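Side-chain contacts in 4-amino-4-deoxy-L-arabinose transferase or related glycosyltransferases of PMT family (Cupriavidus metallidurans, PDB 5EZM), which probably transfers 4-amino-4-deoxy-L-arabinose from a polyprenyl-phosphate carrier to lipid A, as a GT-C-fold glycosyltransferase embedded in the membrane: residues S169-F174 against G328-A333; I332-F337 against V350-A355. All blocks are in the same frame, centred on the assembly; numbering follows the deposited sequence.

Contact 1 of 2, residues S169-F174 against G328-A333; sequences SCVLAF and GIWAIA. With DSL (mono-trans, octa-cis decaprenyl-phosphate), chain C.
The pocket for decaprenyl phosphate is bordered here by Val171 and Leu172 of helix 160-178 and by Trp330 of helix 323-339. The two helices stand well apart, with the CA atoms of Leu172 and Trp330, the nearest pair, separated by 8.2 Å, an interval that the long indole of Trp330 helps fill. Trp330 CG lies anti to the backbone N (chi1 -177°), which carries the indole out from its own helix. Leu172 CB sits over one face of the six-membered ring of Trp330 in a CH-pi contact, 4.0 Å from the centroid and 7° off the ring normal. The rest of the leucine slides past the tryptophan in the opposite direction, and Leu172 CD1 comes 3.9 Å from Trp330 CE3. Val171 approaches obliquely, its CB 4.3 Å from Trp330 CH2. Aliphatic side chains suit both positions: the leucine lies on the aromatic carbons, and the valine meets both indole and lipid.

The polyprenyl chain runs past the benzo rim of the indole. DSL C21 lies at the ring edge and in its plane, 3.7 Å from Trp330 CE3, while the methyl DSL C23 stands obliquely, 3.5 Å from Trp330 CZ3. The same methyl also touches Val171 CG1 at 3.7 Å, so it rests against both valine and indole. Trp330 NE1 donates to the carbonyl O of Pro351, a bond that helps fix the ring's rotation and satisfies the buried N-H. Replacing Trp330 by an alanine would probably open a gap between the two helices, leaving Leu172 and the isoprenoid methyl without their aromatic wall and Pro351 O without this donor. Val171 is backed by Cys195, Ala198 and Met199 of helix 185-206. Apolar side chains from several helices border the isoprenoid tail, consistent with a lipid-carrier site in a GT-C glycosyltransferase.

Contact 2 of 2, residues I332-F337 against V350-A355; sequences IAIFVF and VPVIPA. With MPG ([(Z)-octadec-9-enyl] (2R)-2,3-bis(oxidanyl)propanoate), chain Z.
Val352 meets Ile334 of helix 323-339 near the beginning of helix 352-365, and the run of chain that brings it there starts at Val350. The carbonyl O of Val350 accepts a hydrogen bond from Ile353 N, 2.9 Å away, closing a first turn of backbone. Val350 points away from segment 332-337, and its side chain packs on Met162 and Ala165. Pro351 points toward segment 332-337 but stops short of close contact; lacking an N-H, the proline offers no backbone donor at this point.

Val352 carries the contact. Its CG1 is anti to the carbonyl carbon (chi1 -46°), which presents this methyl to helix 323-339, 3.6 Å from Ile334 CG2 and 3.8 Å from Ile334 CB. The isoleucine offers that CG2 branch from a position anti to its own backbone N, and the two beta-branched side chains slide past each other in opposite directions. Short branches close to the backbone suit this approach, for the CA atoms of Ile334 and Val352 are just 6.8 Å apart. The same Val352 CG1 also comes 4.2 Å from the backbone N of Phe335, so the methyl rests against the helix surface as well as the side chain.

Beyond it, Ile353 turns to Met150 and Trp151, Pro354 packs on Trp151, and Ala355 lies against Ala327, where a small methyl fits. Another side of helix 323-339 meets lipid: one helical turn apart, Ile332 CG2 is 4.1 Å from MPG C6 and Val336 CG2 is 3.7 Å from MPG C2. Ile334 packs in addition on Leu213 and Val217. Helix 323-339 is thus placed among helix 209-224, helix 352-365 and bound lipid, while segment 350-355 also packs against helices 149-155 and 160-178.

How the contacts relate
Following the chain from the N terminus, segment 169-174 on helix 160-178 comes first, and 153 residues, mostly helical, separate it from segment 328-333, where contact 1 closes the excursion on helix 323-339. Contact 2 takes over on the same helix and closes a much shorter connection of 12 residues leading to helix 352-365. The two therefore neither nest nor cross; they follow one another and share Ile332 and Ala333. Their centres lie 7 Å apart and they touch directly: Trp330 CD1 is 3.5 Å from Ala355 CB, and Ser169 CB is 3.7 Å from Pro354 CG. Together they join three helices, 160-178, 323-339 and 352-365, into one cluster, probably within the membrane.

Contact 1 of 2, residues S169-F174 against G328-A333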
ATOM      1  N   SER A 169      -3.852  10.815  -6.683  1.00 63.36           N
ATOM      2  CA  SER A 169      -4.643  10.669  -7.898  1.00 64.80           C
ATOM      3  C   SER A 169      -5.814  11.639  -7.901  1.00 67.35           C
ATOM      4  O   SER A 169      -6.240  12.098  -8.968  1.00 67.02           O
ATOM      5  CB  SER A 169      -5.141   9.231  -8.042  1.00 63.74           C
ATOM      6  OG  SER A 169      -6.222   8.979  -7.165  1.00 65.95           O
ATOM      7  N   CYS A 170      -6.346  11.966  -6.719  1.00 68.79           N
ATOM      8  CA  CYS A 170      -7.328  13.042  -6.644  1.00 71.41           C
ATOM      9  C   CYS A 170      -6.691  14.396  -6.944  1.00 72.19           C
ATOM     10  O   CYS A 170      -7.331  15.263  -7.546  1.00 74.78           O
ATOM     11  CB  CYS A 170      -8.004  13.057  -5.275  1.00 72.55           C
ATOM     12  SG  CYS A 170      -9.273  11.794  -5.073  1.00 72.81           S
ATOM     13  N   VAL A 171      -5.436  14.602  -6.531  1.00 70.11           N
ATOM     14  CA  VAL A 171      -4.743  15.844  -6.879  1.00 71.21           C
ATOM     15  C   VAL A 171      -4.669  16.000  -8.394  1.00 71.19           C
ATOM     16  O   VAL A 171      -5.073  17.027  -8.958  1.00 72.77           O
ATOM     17  CB  VAL A 171      -3.339  15.882  -6.248  1.00 71.51           C
ATOM     18  CG1 VAL A 171      -2.636  17.181  -6.604  1.00 72.45           C
ATOM     19  CG2 VAL A 171      -3.419  15.712  -4.741  1.00 71.63           C
ATOM     20  N   LEU A 172      -4.156  14.971  -9.076  1.00 69.22           N
ATOM     21  CA  LEU A 172      -4.011  15.034 -10.526  1.00 67.41           C
ATOM     22  C   LEU A 172      -5.364  15.173 -11.213  1.00 70.41           C
ATOM     23  O   LEU A 172      -5.560  16.062 -12.050  1.00 73.96           O
ATOM     24  CB  LEU A 172      -3.283  13.790 -11.031  1.00 62.86           C
ATOM     25  CG  LEU A 172      -3.196  13.666 -12.553  1.00 62.52           C
ATOM     26  CD1 LEU A 172      -2.339  14.780 -13.119  1.00 64.98           C
ATOM     27  CD2 LEU A 172      -2.657  12.304 -12.960  1.00 61.20           C
ATOM     28  N   ALA A 173      -6.315  14.301 -10.866  1.00 70.29           N
ATOM     29  CA  ALA A 173      -7.610  14.309 -11.542  1.00 69.10           C
ATOM     30  C   ALA A 173      -8.339  15.627 -11.333  1.00 70.95           C
ATOM     31  O   ALA A 173      -8.925  16.175 -12.273  1.00 73.93           O
ATOM     32  CB  ALA A 173      -8.468  13.143 -11.053  1.00 67.90           C
ATOM     33  N   PHE A 174      -8.318  16.155 -10.107  1.00 69.34           N
ATOM     34  CA  PHE A 174      -8.989  17.426  -9.855  1.00 72.73           C
ATOM     35  C   PHE A 174      -8.299  18.564 -10.594  1.00 75.94           C
ATOM     36  O   PHE A 174      -8.965  19.476 -11.100  1.00 77.56           O
ATOM     37  CB  PHE A 174      -9.046  17.712  -8.353  1.00 73.45           C
ATOM     38  CG  PHE A 174      -9.884  16.731  -7.578  1.00 73.42           C
ATOM     39  CD1 PHE A 174     -10.808  15.922  -8.222  1.00 73.41           C
ATOM     40  CD2 PHE A 174      -9.743  16.613  -6.205  1.00 73.32           C
ATOM     41  CE1 PHE A 174     -11.572  15.018  -7.512  1.00 72.58           C
ATOM     42  CE2 PHE A 174     -10.505  15.711  -5.489  1.00 71.86           C
ATOM     43  CZ  PHE A 174     -11.420  14.913  -6.142  1.00 71.76           C
ATOM     44  N   GLY A 328       1.872  12.578 -18.278  1.00 81.18           N
ATOM     45  CA  GLY A 328       3.194  12.058 -18.575  1.00 80.75           C
ATOM     46  C   GLY A 328       4.282  12.706 -17.740  1.00 80.47           C
ATOM     47  O   GLY A 328       5.193  12.027 -17.261  1.00 80.30           O
ATOM     48  N   ILE A 329       4.206  14.026 -17.557  1.00 80.82           N
ATOM     49  CA  ILE A 329       5.167  14.703 -16.692  1.00 80.85           C
ATOM     50  C   ILE A 329       4.969  14.276 -15.243  1.00 78.92           C
ATOM     51  O   ILE A 329       5.931  14.211 -14.469  1.00 80.62           O
ATOM     52  CB  ILE A 329       5.055  16.228 -16.869  1.00 81.64           C
ATOM     53  CG1 ILE A 329       5.484  16.622 -18.284  1.00 83.93           C
ATOM     54  CG2 ILE A 329       5.898  16.960 -15.839  1.00 81.97           C
ATOM     55  CD1 ILE A 329       5.398  18.104 -18.564  1.00 87.15           C
ATOM     56  N   TRP A 330       3.730  13.973 -14.853  1.00 75.44           N
ATOM     57  CA  TRP A 330       3.473  13.389 -13.541  1.00 69.98           C
ATOM     58  C   TRP A 330       4.265  12.099 -13.360  1.00 68.11           C
ATOM     59  O   TRP A 330       5.129  11.996 -12.477  1.00 70.02           O
ATOM     60  CB  TRP A 330       1.969  13.148 -13.389  1.00 66.55           C
ATOM     61  CG  TRP A 330       1.524  12.612 -12.067  1.00 61.85           C
ATOM     62  CD1 TRP A 330       1.509  11.306 -11.673  1.00 58.76           C
ATOM     63  CD2 TRP A 330       0.995  13.368 -10.974  1.00 59.09           C
ATOM     64  NE1 TRP A 330       1.014  11.204 -10.395  1.00 54.94           N
ATOM     65  CE2 TRP A 330       0.692  12.457  -9.944  1.00 55.05           C
ATOM     66  CE3 TRP A 330       0.757  14.728 -10.761  1.00 58.33           C
ATOM     67  CZ2 TRP A 330       0.165  12.863  -8.723  1.00 53.04           C
ATOM     68  CZ3 TRP A 330       0.233  15.126  -9.548  1.00 55.37           C
ATOM     69  CH2 TRP A 330      -0.057  14.199  -8.546  1.00 52.64           C
ATOM     70  N   ALA A 331       4.009  11.116 -14.227  1.00 66.19           N
ATOM     71  CA  ALA A 331       4.649   9.809 -14.095  1.00 65.06           C
ATOM     72  C   ALA A 331       6.168   9.913 -14.197  1.00 68.30           C
ATOM     73  O   ALA A 331       6.897   9.358 -13.366  1.00 68.40           O
ATOM     74  CB  ALA A 331       4.100   8.855 -15.154  1.00 63.31           C
ATOM     75  N   ILE A 332       6.665  10.623 -15.213  1.00 70.71           N
ATOM     76  CA  ILE A 332       8.106  10.680 -15.444  1.00 74.94           C
ATOM     77  C   ILE A 332       8.801  11.441 -14.320  1.00 77.34           C
ATOM     78  O   ILE A 332       9.818  10.989 -13.780  1.00 78.81           O
ATOM     79  CB  ILE A 332       8.409  11.306 -16.817  1.00 78.66           C
ATOM     80  CG1 ILE A 332       7.834  10.442 -17.941  1.00 79.79           C
ATOM     81  CG2 ILE A 332       9.910  11.483 -17.001  1.00 79.03           C
ATOM     82  CD1 ILE A 332       7.867  11.111 -19.304  1.00 80.98           C
ATOM     83  N   ALA A 333       8.262  12.605 -13.953  1.00 75.92           N
ATOM     84  CA  ALA A 333       8.893  13.424 -12.922  1.00 75.18           C
ATOM     85  C   ALA A 333       8.928  12.698 -11.583  1.00 74.10           C
ATOM     86  O   ALA A 333       9.960  12.679 -10.903  1.00 76.95           O
ATOM     87  CB  ALA A 333       8.162  14.758 -12.792  1.00 76.85           C
TER
HETATM   88  C21 DSL C 602       0.477  18.391 -11.496  1.00 81.97           C
HETATM   89  C22 DSL C 602      -0.527  18.881 -10.467  1.00 82.64           C
HETATM   90  C23 DSL C 602      -1.725  18.012 -10.102  1.00 84.58           C
HETATM   91  C24 DSL C 602      -0.354  20.076  -9.883  1.00 81.65           C
HETATM   92  C25 DSL C 602      -1.370  20.585  -8.829  1.00 80.59           C
HETATM   93  C26 DSL C 602      -0.573  21.171  -7.631  1.00 80.40           C
HETATM   94  C27 DSL C 602      -1.003  22.658  -7.386  1.00 81.00           C
HETATM   95  C28 DSL C 602      -2.406  23.137  -7.830  1.00 81.50           C
HETATM   96  C29 DSL C 602      -0.151  23.515  -6.789  1.00 82.52           C
HETATM   97  C30 DSL C 602       1.253  23.030  -6.343  1.00 83.52           C
HETATM   98  C31 DSL C 602       2.262  24.228  -6.351  1.00 83.68           C
HETATM   99  C32 DSL C 602       2.994  24.320  -4.965  1.00 83.34           C
HETATM  100  C33 DSL C 602       2.299  24.991  -3.766  1.00 82.79           C
HETATM  101  C34 DSL C 602       4.245  23.820  -4.828  1.00 83.61           C

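Contact 2 of 2, residues I332-F337 against V350-A355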
ATOM      1  N   ILE A 332       6.665  10.623 -15.213  1.00 70.71           N
ATOM      2  CA  ILE A 332       8.106  10.680 -15.444  1.00 74.94           C
ATOM      3  C   ILE A 332       8.801  11.441 -14.320  1.00 77.34           C
ATOM      4  O   ILE A 332       9.818  10.989 -13.780  1.00 78.81           O
ATOM      5  CB  ILE A 332       8.409  11.306 -16.817  1.00 78.66           C
ATOM      6  CG1 ILE A 332       7.834  10.442 -17.941  1.00 79.79           C
ATOM      7  CG2 ILE A 332       9.910  11.483 -17.001  1.00 79.03           C
ATOM      8  CD1 ILE A 332       7.867  11.111 -19.304  1.00 80.98           C
ATOM      9  N   ALA A 333       8.262  12.605 -13.953  1.00 75.92           N
ATOM     10  CA  ALA A 333       8.893  13.424 -12.922  1.00 75.18           C
ATOM     11  C   ALA A 333       8.928  12.698 -11.583  1.00 74.10           C
ATOM     12  O   ALA A 333       9.960  12.679 -10.903  1.00 76.95           O
ATOM     13  CB  ALA A 333       8.162  14.758 -12.792  1.00 76.85           C
ATOM     14  N   ILE A 334       7.808  12.091 -11.183  1.00 70.30           N
ATOM     15  CA  ILE A 334       7.800  11.367  -9.914  1.00 67.37           C
ATOM     16  C   ILE A 334       8.736  10.164  -9.979  1.00 69.59           C
ATOM     17  O   ILE A 334       9.458   9.863  -9.014  1.00 69.66           O
ATOM     18  CB  ILE A 334       6.360  10.965  -9.548  1.00 62.47           C
ATOM     19  CG1 ILE A 334       5.538  12.217  -9.237  1.00 63.14           C
ATOM     20  CG2 ILE A 334       6.349  10.023  -8.363  1.00 59.64           C
ATOM     21  CD1 ILE A 334       4.082  11.939  -8.962  1.00 63.03           C
ATOM     22  N   PHE A 335       8.764   9.479 -11.127  1.00 71.01           N
ATOM     23  CA  PHE A 335       9.649   8.331 -11.295  1.00 69.81           C
ATOM     24  C   PHE A 335      11.108   8.726 -11.110  1.00 74.51           C
ATOM     25  O   PHE A 335      11.844   8.077 -10.358  1.00 77.91           O
ATOM     26  CB  PHE A 335       9.436   7.698 -12.670  1.00 67.98           C
ATOM     27  CG  PHE A 335      10.309   6.502 -12.930  1.00 66.33           C
ATOM     28  CD1 PHE A 335       9.900   5.235 -12.550  1.00 65.80           C
ATOM     29  CD2 PHE A 335      11.535   6.642 -13.559  1.00 66.67           C
ATOM     30  CE1 PHE A 335      10.701   4.130 -12.787  1.00 66.85           C
ATOM     31  CE2 PHE A 335      12.340   5.544 -13.798  1.00 67.38           C
ATOM     32  CZ  PHE A 335      11.926   4.287 -13.412  1.00 66.58           C
ATOM     33  N   VAL A 336      11.551   9.785 -11.793  1.00 74.74           N
ATOM     34  CA  VAL A 336      12.950  10.178 -11.666  1.00 76.63           C
ATOM     35  C   VAL A 336      13.220  10.778 -10.294  1.00 79.92           C
ATOM     36  O   VAL A 336      14.357  10.735  -9.807  1.00 81.38           O
ATOM     37  CB  VAL A 336      13.360  11.145 -12.793  1.00 77.01           C
ATOM     38  CG1 VAL A 336      13.044  10.542 -14.148  1.00 76.69           C
ATOM     39  CG2 VAL A 336      12.689  12.495 -12.621  1.00 78.42           C
ATOM     40  N   PHE A 337      12.196  11.338  -9.643  1.00 81.11           N
ATOM     41  CA  PHE A 337      12.394  11.864  -8.297  1.00 84.13           C
ATOM     42  C   PHE A 337      12.725  10.743  -7.323  1.00 83.87           C
ATOM     43  O   PHE A 337      13.709  10.825  -6.577  1.00 84.16           O
ATOM     44  CB  PHE A 337      11.155  12.626  -7.826  1.00 84.23           C
ATOM     45  CG  PHE A 337      11.188  12.974  -6.363  1.00 85.28           C
ATOM     46  CD1 PHE A 337      11.923  14.058  -5.911  1.00 87.91           C
ATOM     47  CD2 PHE A 337      10.493  12.210  -5.436  1.00 85.90           C
ATOM     48  CE1 PHE A 337      11.960  14.379  -4.566  1.00 89.45           C
ATOM     49  CE2 PHE A 337      10.527  12.526  -4.089  1.00 87.46           C
ATOM     50  CZ  PHE A 337      11.260  13.611  -3.654  1.00 89.10           C
ATOM     51  N   VAL A 350       4.144   3.972  -6.562  1.00 55.33           N
ATOM     52  CA  VAL A 350       2.732   3.717  -6.873  1.00 52.74           C
ATOM     53  C   VAL A 350       1.998   4.949  -7.389  1.00 56.74           C
ATOM     54  O   VAL A 350       1.201   4.812  -8.329  1.00 58.36           O
ATOM     55  CB  VAL A 350       2.036   3.065  -5.669  1.00 47.91           C
ATOM     56  CG1 VAL A 350       0.567   2.852  -5.963  1.00 45.46           C
ATOM     57  CG2 VAL A 350       2.695   1.730  -5.332  1.00 47.56           C
ATOM     58  N   PRO A 351       2.197   6.163  -6.852  1.00 58.98           N
ATOM     59  CA  PRO A 351       1.437   7.323  -7.359  1.00 59.55           C
ATOM     60  C   PRO A 351       1.564   7.590  -8.859  1.00 63.94           C
ATOM     61  O   PRO A 351       0.775   8.388  -9.384  1.00 65.61           O
ATOM     62  CB  PRO A 351       2.005   8.492  -6.546  1.00 56.15           C
ATOM     63  CG  PRO A 351       2.377   7.884  -5.268  1.00 54.98           C
ATOM     64  CD  PRO A 351       2.912   6.514  -5.609  1.00 57.90           C
ATOM     65  N   VAL A 352       2.510   6.968  -9.570  1.00 65.28           N
ATOM     66  CA  VAL A 352       2.584   7.199 -11.009  1.00 68.18           C
ATOM     67  C   VAL A 352       1.561   6.372 -11.776  1.00 67.42           C
ATOM     68  O   VAL A 352       1.251   6.701 -12.929  1.00 70.44           O
ATOM     69  CB  VAL A 352       3.989   6.909 -11.568  1.00 70.34           C
ATOM     70  CG1 VAL A 352       5.054   7.530 -10.685  1.00 72.89           C
ATOM     71  CG2 VAL A 352       4.216   5.410 -11.726  1.00 69.33           C
ATOM     72  N   ILE A 353       1.015   5.316 -11.164  1.00 62.54           N
ATOM     73  CA  ILE A 353       0.141   4.399 -11.900  1.00 61.70           C
ATOM     74  C   ILE A 353      -1.128   5.079 -12.405  1.00 66.03           C
ATOM     75  O   ILE A 353      -1.473   4.888 -13.583  1.00 68.51           O
ATOM     76  CB  ILE A 353      -0.154   3.152 -11.047  1.00 58.43           C
ATOM     77  CG1 ILE A 353       1.149   2.435 -10.690  1.00 58.50           C
ATOM     78  CG2 ILE A 353      -1.097   2.209 -11.784  1.00 55.88           C
ATOM     79  CD1 ILE A 353       1.925   1.939 -11.890  1.00 59.43           C
ATOM     80  N   PRO A 354      -1.868   5.859 -11.597  1.00 65.02           N
ATOM     81  CA  PRO A 354      -3.084   6.500 -12.138  1.00 63.48           C
ATOM     82  C   PRO A 354      -2.828   7.308 -13.398  1.00 63.84           C
ATOM     83  O   PRO A 354      -3.560   7.161 -14.387  1.00 62.63           O
ATOM     84  CB  PRO A 354      -3.556   7.382 -10.974  1.00 62.09           C
ATOM     85  CG  PRO A 354      -3.027   6.723  -9.770  1.00 60.68           C
ATOM     86  CD  PRO A 354      -1.697   6.162 -10.163  1.00 61.48           C
ATOM     87  N   ALA A 355      -1.792   8.153 -13.392  1.00 64.67           N
ATOM     88  CA  ALA A 355      -1.444   8.916 -14.585  1.00 67.66           C
ATOM     89  C   ALA A 355      -1.218   7.991 -15.773  1.00 67.40           C
ATOM     90  O   ALA A 355      -1.794   8.191 -16.852  1.00 67.19           O
ATOM     91  CB  ALA A 355      -0.202   9.768 -14.318  1.00 69.15           C
TER
HETATM   92  C2  MPG Z 625      13.420  15.868 -13.870  1.00 82.83           C
HETATM   93  C3  MPG Z 625      12.077  15.739 -14.579  1.00 83.12           C
HETATM   94  C4  MPG Z 625      12.238  15.396 -16.054  1.00 84.70           C
HETATM   95  C5  MPG Z 625      10.918  15.533 -16.832  1.00 85.66           C
HETATM   96  C6  MPG Z 625      11.051  15.175 -18.323  1.00 86.28           C
HETATM   97  C7  MPG Z 625       9.727  15.398 -19.078  1.00 87.51           C
HETATM   98  C8  MPG Z 625       9.831  15.124 -20.597  1.00 88.50           C
HETATM   99  C9  MPG Z 625       8.624  15.709 -21.375  1.00 90.32           C
HETATM  100  C10 MPG Z 625       8.668  15.385 -22.895  1.00 92.60           C
HETATM  101  C11 MPG Z 625       7.710  16.274 -23.720  1.00 93.91           C
HETATM  102  C12 MPG Z 625       7.265  15.594 -25.062  1.00 94.08           C
HETATM  103  C1  MPG Z 625      13.270  16.186 -12.380  1.00 82.67           C